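Local coordinates for protein cyclic GMP-AMP synthase-like receptor (Tribolium castaneum, PDB 7LT2) that senses double-stranded RNA and catalyses the formation of cyclic GMP-AMP from ATP and GTP, thereby triggering innate immune responses, at residues A[349-352]-A[353-357]; A[379-382]-A[383-386]; A[334-337]-A[338-341]; A[16-19]-A[20-23]. All coordinates share one frame; numbering follows the deposited sequence.

Contact 1 (A[349-352]-A[353-357])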
loop_
_atom_site.group_PDB
_atom_site.type_symbol
_atom_site.label_atom_id
_atom_site.label_comp_id
_atom_site.label_asym_id
_atom_site.label_seq_id
_atom_site.Cartn_x
_atom_site.Cartn_y
_atom_site.Cartn_z
ATOM N N TYR A 349 -19.007 -17.460 15.906
ATOM C CA TYR A 349 -20.400 -17.131 16.191
ATOM C C TYR A 349 -21.070 -16.488 14.986
ATOM O O TYR A 349 -22.223 -16.799 14.669
ATOM C CB TYR A 349 -20.498 -16.195 17.398
ATOM C CG TYR A 349 -21.688 -15.258 17.309
ATOM C CD1 TYR A 349 -22.969 -15.699 17.617
ATOM C CD2 TYR A 349 -21.532 -13.939 16.894
ATOM C CE1 TYR A 349 -24.063 -14.850 17.524
ATOM C CE2 TYR A 349 -22.616 -13.085 16.797
ATOM C CZ TYR A 349 -23.878 -13.545 17.113
ATOM O OH TYR A 349 -24.957 -12.695 17.016
ATOM N N ILE A 350 -20.365 -15.576 14.313
ATOM C CA ILE A 350 -20.941 -14.894 13.158
ATOM C C ILE A 350 -21.229 -15.889 12.043
ATOM O O ILE A 350 -22.305 -15.862 11.431
ATOM C CB ILE A 350 -20.009 -13.759 12.693
ATOM C CG1 ILE A 350 -19.945 -12.667 13.766
ATOM C CG2 ILE A 350 -20.473 -13.192 11.355
ATOM C CD1 ILE A 350 -18.926 -11.584 13.495
ATOM N N ILE A 351 -20.286 -16.798 11.777
ATOM C CA ILE A 351 -20.492 -17.807 10.741
ATOM C C ILE A 351 -21.737 -18.636 11.035
ATOM O O ILE A 351 -22.555 -18.891 10.141
ATOM C CB ILE A 351 -19.240 -18.692 10.601
ATOM C CG1 ILE A 351 -18.054 -17.847 10.130
ATOM C CG2 ILE A 351 -19.501 -19.829 9.621
ATOM C CD1 ILE A 351 -16.739 -18.586 10.133
ATOM N N LYS A 352 -21.912 -19.055 12.293
ATOM C CA LYS A 352 -23.099 -19.828 12.648
ATOM C C LYS A 352 -24.368 -19.012 12.445
ATOM O O LYS A 352 -25.414 -19.553 12.065
ATOM C CB LYS A 352 -23.006 -20.303 14.098
ATOM C CG LYS A 352 -21.835 -21.224 14.382
ATOM C CD LYS A 352 -21.918 -22.493 13.553
ATOM C CE LYS A 352 -22.519 -23.638 14.348
ATOM N NZ LYS A 352 -21.614 -24.069 15.450
ATOM N N ASP A 353 -24.293 -17.704 12.685
ATOM C CA ASP A 353 -25.478 -16.859 12.620
ATOM C C ASP A 353 -25.888 -16.538 11.186
ATOM O O ASP A 353 -27.065 -16.251 10.939
ATOM C CB ASP A 353 -25.229 -15.563 13.398
ATOM C CG ASP A 353 -26.504 -14.824 13.721
ATOM O OD1 ASP A 353 -27.349 -15.397 14.438
ATOM O OD2 ASP A 353 -26.653 -13.670 13.268
ATOM N N ILE A 354 -24.950 -16.578 10.240
ATOM C CA ILE A 354 -25.235 -16.230 8.852
ATOM C C ILE A 354 -25.220 -17.438 7.925
ATOM O O ILE A 354 -25.738 -17.338 6.801
ATOM C CB ILE A 354 -24.259 -15.155 8.330
ATOM C CG1 ILE A 354 -22.846 -15.728 8.199
ATOM C CG2 ILE A 354 -24.269 -13.935 9.240
ATOM C CD1 ILE A 354 -21.823 -14.724 7.691
ATOM N N GLU A 355 -24.622 -18.554 8.348
ATOM C CA GLU A 355 -24.608 -19.849 7.671
ATOM C C GLU A 355 -25.829 -20.091 6.795
ATOM O O GLU A 355 -25.718 -20.229 5.571
ATOM C CB GLU A 355 -24.524 -20.952 8.729
ATOM C CG GLU A 355 -23.708 -22.150 8.341
ATOM C CD GLU A 355 -23.113 -22.836 9.549
ATOM O OE1 GLU A 355 -23.848 -23.061 10.539
ATOM O OE2 GLU A 355 -21.901 -23.131 9.517
ATOM N N ASN A 356 -27.000 -20.144 7.426
ATOM C CA ASN A 356 -28.263 -20.435 6.760
ATOM C C ASN A 356 -29.218 -19.250 6.809
ATOM O O ASN A 356 -30.427 -19.415 6.604
ATOM C CB ASN A 356 -28.912 -21.668 7.391
ATOM C CG ASN A 356 -28.016 -22.891 7.338
ATOM O OD1 ASN A 356 -27.417 -23.191 6.307
ATOM N ND2 ASN A 356 -27.917 -23.600 8.457
ATOM N N ASN A 357 -28.697 -18.059 7.082
ATOM C CA ASN A 357 -29.504 -16.844 7.200
ATOM C C ASN A 357 -28.727 -15.702 6.571
ATOM O O ASN A 357 -28.134 -14.870 7.271
ATOM C CB ASN A 357 -29.831 -16.541 8.665
ATOM C CG ASN A 357 -30.660 -17.630 9.318
ATOM O OD1 ASN A 357 -31.891 -17.599 9.270
ATOM N ND2 ASN A 357 -29.989 -18.602 9.930
HETATM O O HOH W 1 -27.570 -19.278 9.995
HETATM O O HOH W 2 -25.833 -22.239 12.234
#
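The N-H groups of D353, I354 and E355 each reach back four residues to the carbonyls of Y349, I350 and I351, closing the last turn of helix 337-354. The turn is a worked example of an α-helical C-terminus: E355 is the first residue to leave helical backbone angles, and its N lies 2.8 Å from I351 O in the final intact bond of the series. The next acceptor, K352 O, would have met N356 N; water 1 sits between them instead, giving a proton to the carbonyl and taking one from N356 N at 2.8 Å. A second water donates to K352 O as well, at 2.7 Å.

Among the side chains, I354 takes an uncommon turn. Its CG1 stands between the backbone N and the carbonyl carbon (chi1 69°), which presses CG1 to 3.3 Å from I350 O and lets CD1 meet I350 CG2 obliquely at 4.2 Å. The same residue packs on F305 and M306 of helix 301-318, and on H364, so this turn packs against helices 301-318 and 361-365. D353 is tied to H364 through OD2. K352 and E355 run side by side, and K352 CD rests 3.6 Å from E355 OE1, but the charged ends do not meet; E355 OE2 makes its salt bridge with R310. Its other oxygen, OE1, accepts from water 2 at 2.7 Å.

Contact 2 (A[379-382]-A[383-386])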
loop_
_atom_site.group_PDB
_atom_site.type_symbol
_atom_site.label_atom_id
_atom_site.label_comp_id
_atom_site.label_asym_id
_atom_site.label_seq_id
_atom_site.Cartn_x
_atom_site.Cartn_y
_atom_site.Cartn_z
ATOM N N ASP A 379 -27.807 5.149 -0.198
ATOM C CA ASP A 379 -26.505 4.797 -0.764
ATOM C C ASP A 379 -25.513 5.845 -0.276
ATOM O O ASP A 379 -25.543 6.995 -0.733
ATOM C CB ASP A 379 -26.567 4.756 -2.296
ATOM C CG ASP A 379 -25.242 4.348 -2.948
ATOM O OD1 ASP A 379 -24.167 4.454 -2.315
ATOM O OD2 ASP A 379 -25.274 3.921 -4.123
ATOM N N VAL A 380 -24.636 5.456 0.654
ATOM C CA VAL A 380 -23.692 6.402 1.242
ATOM C C VAL A 380 -22.381 6.471 0.474
ATOM O O VAL A 380 -21.533 7.323 0.786
ATOM C CB VAL A 380 -23.404 6.061 2.720
ATOM C CG1 VAL A 380 -24.709 5.922 3.499
ATOM C CG2 VAL A 380 -22.560 4.798 2.836
ATOM N N MET A 381 -22.184 5.606 -0.518
ATOM C CA MET A 381 -20.964 5.642 -1.311
ATOM C C MET A 381 -21.106 6.464 -2.582
ATOM O O MET A 381 -20.090 6.925 -3.113
ATOM C CB MET A 381 -20.523 4.217 -1.668
ATOM C CG MET A 381 -20.212 3.338 -0.460
ATOM S SD MET A 381 -19.066 4.110 0.709
ATOM C CE MET A 381 -17.665 4.397 -0.369
ATOM N N ALA A 382 -22.338 6.684 -3.057
ATOM C CA ALA A 382 -22.546 7.337 -4.348
ATOM C C ALA A 382 -21.906 8.721 -4.400
ATOM O O ALA A 382 -21.360 9.117 -5.436
ATOM C CB ALA A 382 -24.041 7.429 -4.655
ATOM N N GLU A 383 -21.963 9.477 -3.300
ATOM C CA GLU A 383 -21.393 10.819 -3.256
ATOM C C GLU A 383 -20.310 10.945 -2.185
ATOM O O GLU A 383 -20.064 12.037 -1.667
ATOM C CB GLU A 383 -22.487 11.863 -3.041
ATOM C CG GLU A 383 -23.610 11.820 -4.077
ATOM C CD GLU A 383 -23.124 12.046 -5.505
ATOM O OE1 GLU A 383 -22.069 12.691 -5.698
ATOM O OE2 GLU A 383 -23.808 11.575 -6.440
ATOM N N ALA A 384 -19.642 9.836 -1.861
ATOM C CA ALA A 384 -18.632 9.849 -0.806
ATOM C C ALA A 384 -17.400 10.659 -1.203
ATOM O O ALA A 384 -16.794 11.329 -0.358
ATOM C CB ALA A 384 -18.239 8.417 -0.448
ATOM N N LEU A 385 -17.005 10.610 -2.476
ATOM C CA LEU A 385 -15.829 11.342 -2.950
ATOM C C LEU A 385 -15.984 11.640 -4.434
ATOM O O LEU A 385 -15.293 11.056 -5.278
ATOM C CB LEU A 385 -14.553 10.549 -2.682
ATOM C CG LEU A 385 -13.239 11.332 -2.813
ATOM C CD1 LEU A 385 -13.165 12.403 -1.732
ATOM C CD2 LEU A 385 -12.029 10.408 -2.757
ATOM N N PRO A 386 -16.880 12.561 -4.788
ATOM C CA PRO A 386 -17.056 12.911 -6.205
ATOM C C PRO A 386 -15.792 13.540 -6.771
ATOM O O PRO A 386 -15.222 14.464 -6.185
ATOM C CB PRO A 386 -18.221 13.912 -6.186
ATOM C CG PRO A 386 -18.871 13.740 -4.854
ATOM C CD PRO A 386 -17.810 13.298 -3.913
HETATM O O HOH W 3 -24.083 9.133 -1.385
HETATM O O HOH W 4 -18.374 9.267 -4.690
#
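A384 donates its backbone N-H to M381 O across 3.2 Å, and the hydrogen points almost straight at the oxygen (170°). The donor nevertheless stands well above the carbonyl plane, so the bond is made off the lone pairs. Beside it, A384 CB packs 3.6 Å from M381 O, while the methyl CE of M381 comes to 4.1 Å from A384 CB. That methyl is brought back by two successive bends in the methionine chain (chi2 -51°, chi3 -58°). At the outer corner E383 folds at chi2, laying its carboxyl carbon CD 3.4 Å from A382 O.

Together M381 to A384 make a type I β turn, in the loop that follows helix 368-375. An Asx turn leads into it. D379 OD1 accepts from M381 N at 2.9 Å, nearly along its own C-O axis, and from A382 N at 3.0 Å, this time from above the carboxylate plane. Two donors on one oxygen tie the D379 carboxylate to the first two residues of the turn. Water 3 braces the same region, donating to D379 O and accepting from E383 N at 2.9 Å. Farther out, the N-terminal part of the chain backs the loop: V380 shares backbone bonds with R12 and touches F13, A384 and L385 pack on L16, and N24 ND2 donates to L385 O.

Contact 3 (A[334-337]-A[338-341])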
loop_
_atom_site.group_PDB
_atom_site.type_symbol
_atom_site.label_atom_id
_atom_site.label_comp_id
_atom_site.label_asym_id
_atom_site.label_seq_id
_atom_site.Cartn_x
_atom_site.Cartn_y
_atom_site.Cartn_z
ATOM N N HIS A 334 2.979 -11.540 16.953
ATOM C CA HIS A 334 3.079 -10.610 18.069
ATOM C C HIS A 334 1.768 -10.429 18.825
ATOM O O HIS A 334 1.774 -9.821 19.900
ATOM C CB HIS A 334 3.563 -9.245 17.572
ATOM C CG HIS A 334 2.638 -8.603 16.586
ATOM N ND1 HIS A 334 2.502 -9.057 15.292
ATOM C CD2 HIS A 334 1.794 -7.551 16.707
ATOM C CE1 HIS A 334 1.615 -8.311 14.657
ATOM N NE2 HIS A 334 1.170 -7.390 15.494
ATOM N N LEU A 335 0.654 -10.937 18.305
ATOM C CA LEU A 335 -0.630 -10.775 18.976
ATOM C C LEU A 335 -0.834 -11.854 20.032
ATOM O O LEU A 335 -0.452 -13.013 19.843
ATOM C CB LEU A 335 -1.771 -10.812 17.962
ATOM C CG LEU A 335 -1.797 -9.653 16.966
ATOM C CD1 LEU A 335 -2.953 -9.826 16.004
ATOM C CD2 LEU A 335 -1.899 -8.321 17.695
ATOM N N ALA A 336 -1.455 -11.466 21.143
ATOM C CA ALA A 336 -1.586 -12.362 22.281
ATOM C C ALA A 336 -2.577 -13.486 21.977
ATOM O O ALA A 336 -3.582 -13.263 21.291
ATOM C CB ALA A 336 -2.038 -11.587 23.516
ATOM N N PRO A 337 -2.317 -14.704 22.470
ATOM C CA PRO A 337 -3.260 -15.815 22.248
ATOM C C PRO A 337 -4.682 -15.522 22.700
ATOM O O PRO A 337 -5.634 -15.923 22.020
ATOM C CB PRO A 337 -2.634 -16.961 23.058
ATOM C CG PRO A 337 -1.171 -16.648 23.071
ATOM C CD PRO A 337 -1.074 -15.146 23.125
ATOM N N ILE A 338 -4.853 -14.841 23.836
ATOM C CA ILE A 338 -6.193 -14.505 24.315
ATOM C C ILE A 338 -6.925 -13.641 23.296
ATOM O O ILE A 338 -8.102 -13.876 22.995
ATOM C CB ILE A 338 -6.107 -13.814 25.689
ATOM C CG1 ILE A 338 -5.698 -14.823 26.764
ATOM C CG2 ILE A 338 -7.433 -13.154 26.055
ATOM C CD1 ILE A 338 -5.368 -14.187 28.096
ATOM N N THR A 339 -6.241 -12.635 22.747
ATOM C CA THR A 339 -6.842 -11.776 21.731
ATOM C C THR A 339 -7.274 -12.584 20.511
ATOM O O THR A 339 -8.392 -12.427 20.010
ATOM C CB THR A 339 -5.850 -10.682 21.325
ATOM O OG1 THR A 339 -5.453 -9.942 22.487
ATOM C CG2 THR A 339 -6.470 -9.738 20.300
ATOM N N LEU A 340 -6.395 -13.455 20.017
ATOM C CA LEU A 340 -6.722 -14.237 18.828
ATOM C C LEU A 340 -7.820 -15.256 19.116
ATOM O O LEU A 340 -8.672 -15.513 18.257
ATOM C CB LEU A 340 -5.469 -14.927 18.302
ATOM C CG LEU A 340 -4.371 -13.971 17.847
ATOM C CD1 LEU A 340 -3.084 -14.734 17.555
ATOM C CD2 LEU A 340 -4.829 -13.198 16.616
ATOM N N ASN A 341 -7.813 -15.849 20.316
ATOM C CA ASN A 341 -8.888 -16.758 20.702
ATOM C C ASN A 341 -10.236 -16.043 20.705
ATOM O O ASN A 341 -11.226 -16.560 20.175
ATOM C CB ASN A 341 -8.606 -17.368 22.077
ATOM C CG ASN A 341 -7.531 -18.445 22.038
ATOM O OD1 ASN A 341 -7.172 -18.947 20.973
ATOM N ND2 ASN A 341 -7.019 -18.810 23.210
#
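The carboxamide of N341 packs against P337 O, with CG 3.2 Å from that oxygen. ND2 points no hydrogen at it, so this is packing, and OD1 accepts a weak hydrogen bond from Q319 NE2. The other flat group, the H334 ring, has L335 CG on one face, offset toward the rim.

They lie on either side of the N-cap in sequence: A336 is the N-cap of helix 337-354 and P337 its first residue. The proline suits that place, since a residue in the first turn has no helical acceptor for an N-H. Regular bonding starts at once: L340 N meets A336 O at 3.1 Å, and N341 N meets P337 O at 2.8 Å.

Across the cap, the residue before it and the fourth helical residue form a hydrophobic staple. L335 and L340 cross at about a right angle, L335 CD1 lying 3.9 Å from L340 CD2. The staple lies in the HhH/H2TH-like domain, where L335 also leans on I276 and comes within about 5 Å, side chain to side chain, of Y280, probably part of the ATP site, as in related enzymes. T339 packs on the cap residue. The helical backbone brings T339 CB to 3.4 Å from A336 O, and with the hydroxyl turned beside its own backbone N (chi1 -57°), OG1 sits 3.9 Å from A336 CB.

Contact 4 (A[16-19]-A[20-23])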
loop_
_atom_site.group_PDB
_atom_site.type_symbol
_atom_site.label_atom_id
_atom_site.label_comp_id
_atom_site.label_asym_id
_atom_site.label_seq_id
_atom_site.Cartn_x
_atom_site.Cartn_y
_atom_site.Cartn_z
ATOM N N LEU A 16 -16.330 2.748 -3.151
ATOM C CA LEU A 16 -16.480 3.975 -3.916
ATOM C C LEU A 16 -16.807 3.629 -5.368
ATOM O O LEU A 16 -16.197 2.718 -5.938
ATOM C CB LEU A 16 -15.195 4.811 -3.848
ATOM C CG LEU A 16 -15.276 6.235 -4.410
ATOM C CD1 LEU A 16 -16.068 7.139 -3.487
ATOM C CD2 LEU A 16 -13.889 6.818 -4.671
ATOM N N PRO A 17 -17.774 4.313 -5.986
ATOM C CA PRO A 17 -18.100 4.024 -7.390
ATOM C C PRO A 17 -16.868 4.136 -8.273
ATOM O O PRO A 17 -16.030 5.019 -8.085
ATOM C CB PRO A 17 -19.142 5.092 -7.741
ATOM C CG PRO A 17 -19.721 5.507 -6.432
ATOM C CD PRO A 17 -18.610 5.388 -5.429
ATOM N N GLU A 18 -16.764 3.226 -9.246
ATOM C CA GLU A 18 -15.520 3.121 -10.007
ATOM C C GLU A 18 -15.252 4.369 -10.839
ATOM O O GLU A 18 -14.088 4.727 -11.055
ATOM C CB GLU A 18 -15.545 1.871 -10.889
ATOM C CG GLU A 18 -14.219 1.578 -11.598
ATOM C CD GLU A 18 -13.035 1.407 -10.642
ATOM O OE1 GLU A 18 -13.234 0.939 -9.497
ATOM O OE2 GLU A 18 -11.896 1.740 -11.047
ATOM N N GLU A 19 -16.302 5.050 -11.303
ATOM C CA GLU A 19 -16.095 6.288 -12.047
ATOM C C GLU A 19 -15.396 7.338 -11.188
ATOM O O GLU A 19 -14.518 8.066 -11.671
ATOM C CB GLU A 19 -17.434 6.806 -12.570
ATOM C CG GLU A 19 -17.319 7.977 -13.517
ATOM C CD GLU A 19 -18.651 8.361 -14.122
ATOM O OE1 GLU A 19 -19.060 7.724 -15.116
ATOM O OE2 GLU A 19 -19.293 9.292 -13.592
ATOM N N ASP A 20 -15.760 7.419 -9.907
ATOM C CA ASP A 20 -15.095 8.356 -9.009
ATOM C C ASP A 20 -13.705 7.878 -8.618
ATOM O O ASP A 20 -12.804 8.704 -8.423
ATOM C CB ASP A 20 -15.944 8.590 -7.761
ATOM C CG ASP A 20 -17.064 9.580 -7.996
ATOM O OD1 ASP A 20 -16.870 10.513 -8.806
ATOM O OD2 ASP A 20 -18.134 9.426 -7.374
ATOM N N VAL A 21 -13.509 6.564 -8.473
ATOM C CA VAL A 21 -12.156 6.046 -8.269
ATOM C C VAL A 21 -11.254 6.516 -9.398
ATOM O O VAL A 21 -10.193 7.107 -9.170
ATOM C CB VAL A 21 -12.166 4.509 -8.176
ATOM C CG1 VAL A 21 -10.740 3.972 -8.147
ATOM C CG2 VAL A 21 -12.940 4.047 -6.946
ATOM N N ARG A 22 -11.697 6.295 -10.636
ATOM C CA ARG A 22 -10.887 6.633 -11.800
ATOM C C ARG A 22 -10.628 8.132 -11.883
ATOM O O ARG A 22 -9.495 8.558 -12.142
ATOM C CB ARG A 22 -11.580 6.132 -13.066
ATOM C CG ARG A 22 -10.860 6.525 -14.324
ATOM C CD ARG A 22 -11.631 6.087 -15.547
ATOM N NE ARG A 22 -10.955 6.486 -16.771
ATOM C CZ ARG A 22 -11.470 6.326 -17.979
ATOM N NH1 ARG A 22 -12.670 5.804 -18.156
ATOM N NH2 ARG A 22 -10.766 6.700 -19.038
ATOM N N GLY A 23 -11.658 8.950 -11.643
ATOM C CA GLY A 23 -11.486 10.390 -11.769
ATOM C C GLY A 23 -10.565 10.966 -10.710
ATOM O O GLY A 23 -9.713 11.807 -11.003
#
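P17 O is gripped by two backbone donors: V21 N, at 3.0 Å, lies in the carbonyl plane with a nearly straight hydrogen (162°), while D20 N adds a weak, bent bond. This is the start of helix 18-42, with P17 at the N-cap, and the turn then runs regularly through R22 N to E18 O at 2.9 Å and G23 N to E19 O.

Over the cap lies a hydrophobic staple between L16, just before it, and V21, the fourth residue of the helix. With CG anti to the backbone N (chi1 -170°), L16 swings its CD2 branch to 3.7 Å from V21 CG2. L16 is buried, packing also on P68.

Three acidic residues, E18, E19 and D20, fill the first turn, where their negative charge would probably be favoured by the helix dipole. D20 OD1 is claimed by A387 N, tying the turn to the C-terminal tail, and D20 CB rests 3.6 Å from P17 O. E18 bends at chi2 (58°), which turns its carboxylate forward along the helix, over V21, bringing OE2 to 3.8 Å from V21 CG1.

How the contacts relate
Two pairs emerge. Contacts 1 and 3 are the opposite ends of helix 337-354, about 23 Å apart between centres: the first is partly buried and finishes with waters and outside polar partners, the other lies at the surface. Contacts 2 and 4, both surface contacts, are remote in sequence yet packed together about 10 Å apart between centres, with M381 CE 3.5 Å from L16 N, so that the C-terminal tail lies against the start of helix 18-42. Contacts 3 and 4 share one solution, a staple over an N-cap, in separate parts of the fold. Contact 2, lacking a regular helix, relies instead on an aspartate and a turn.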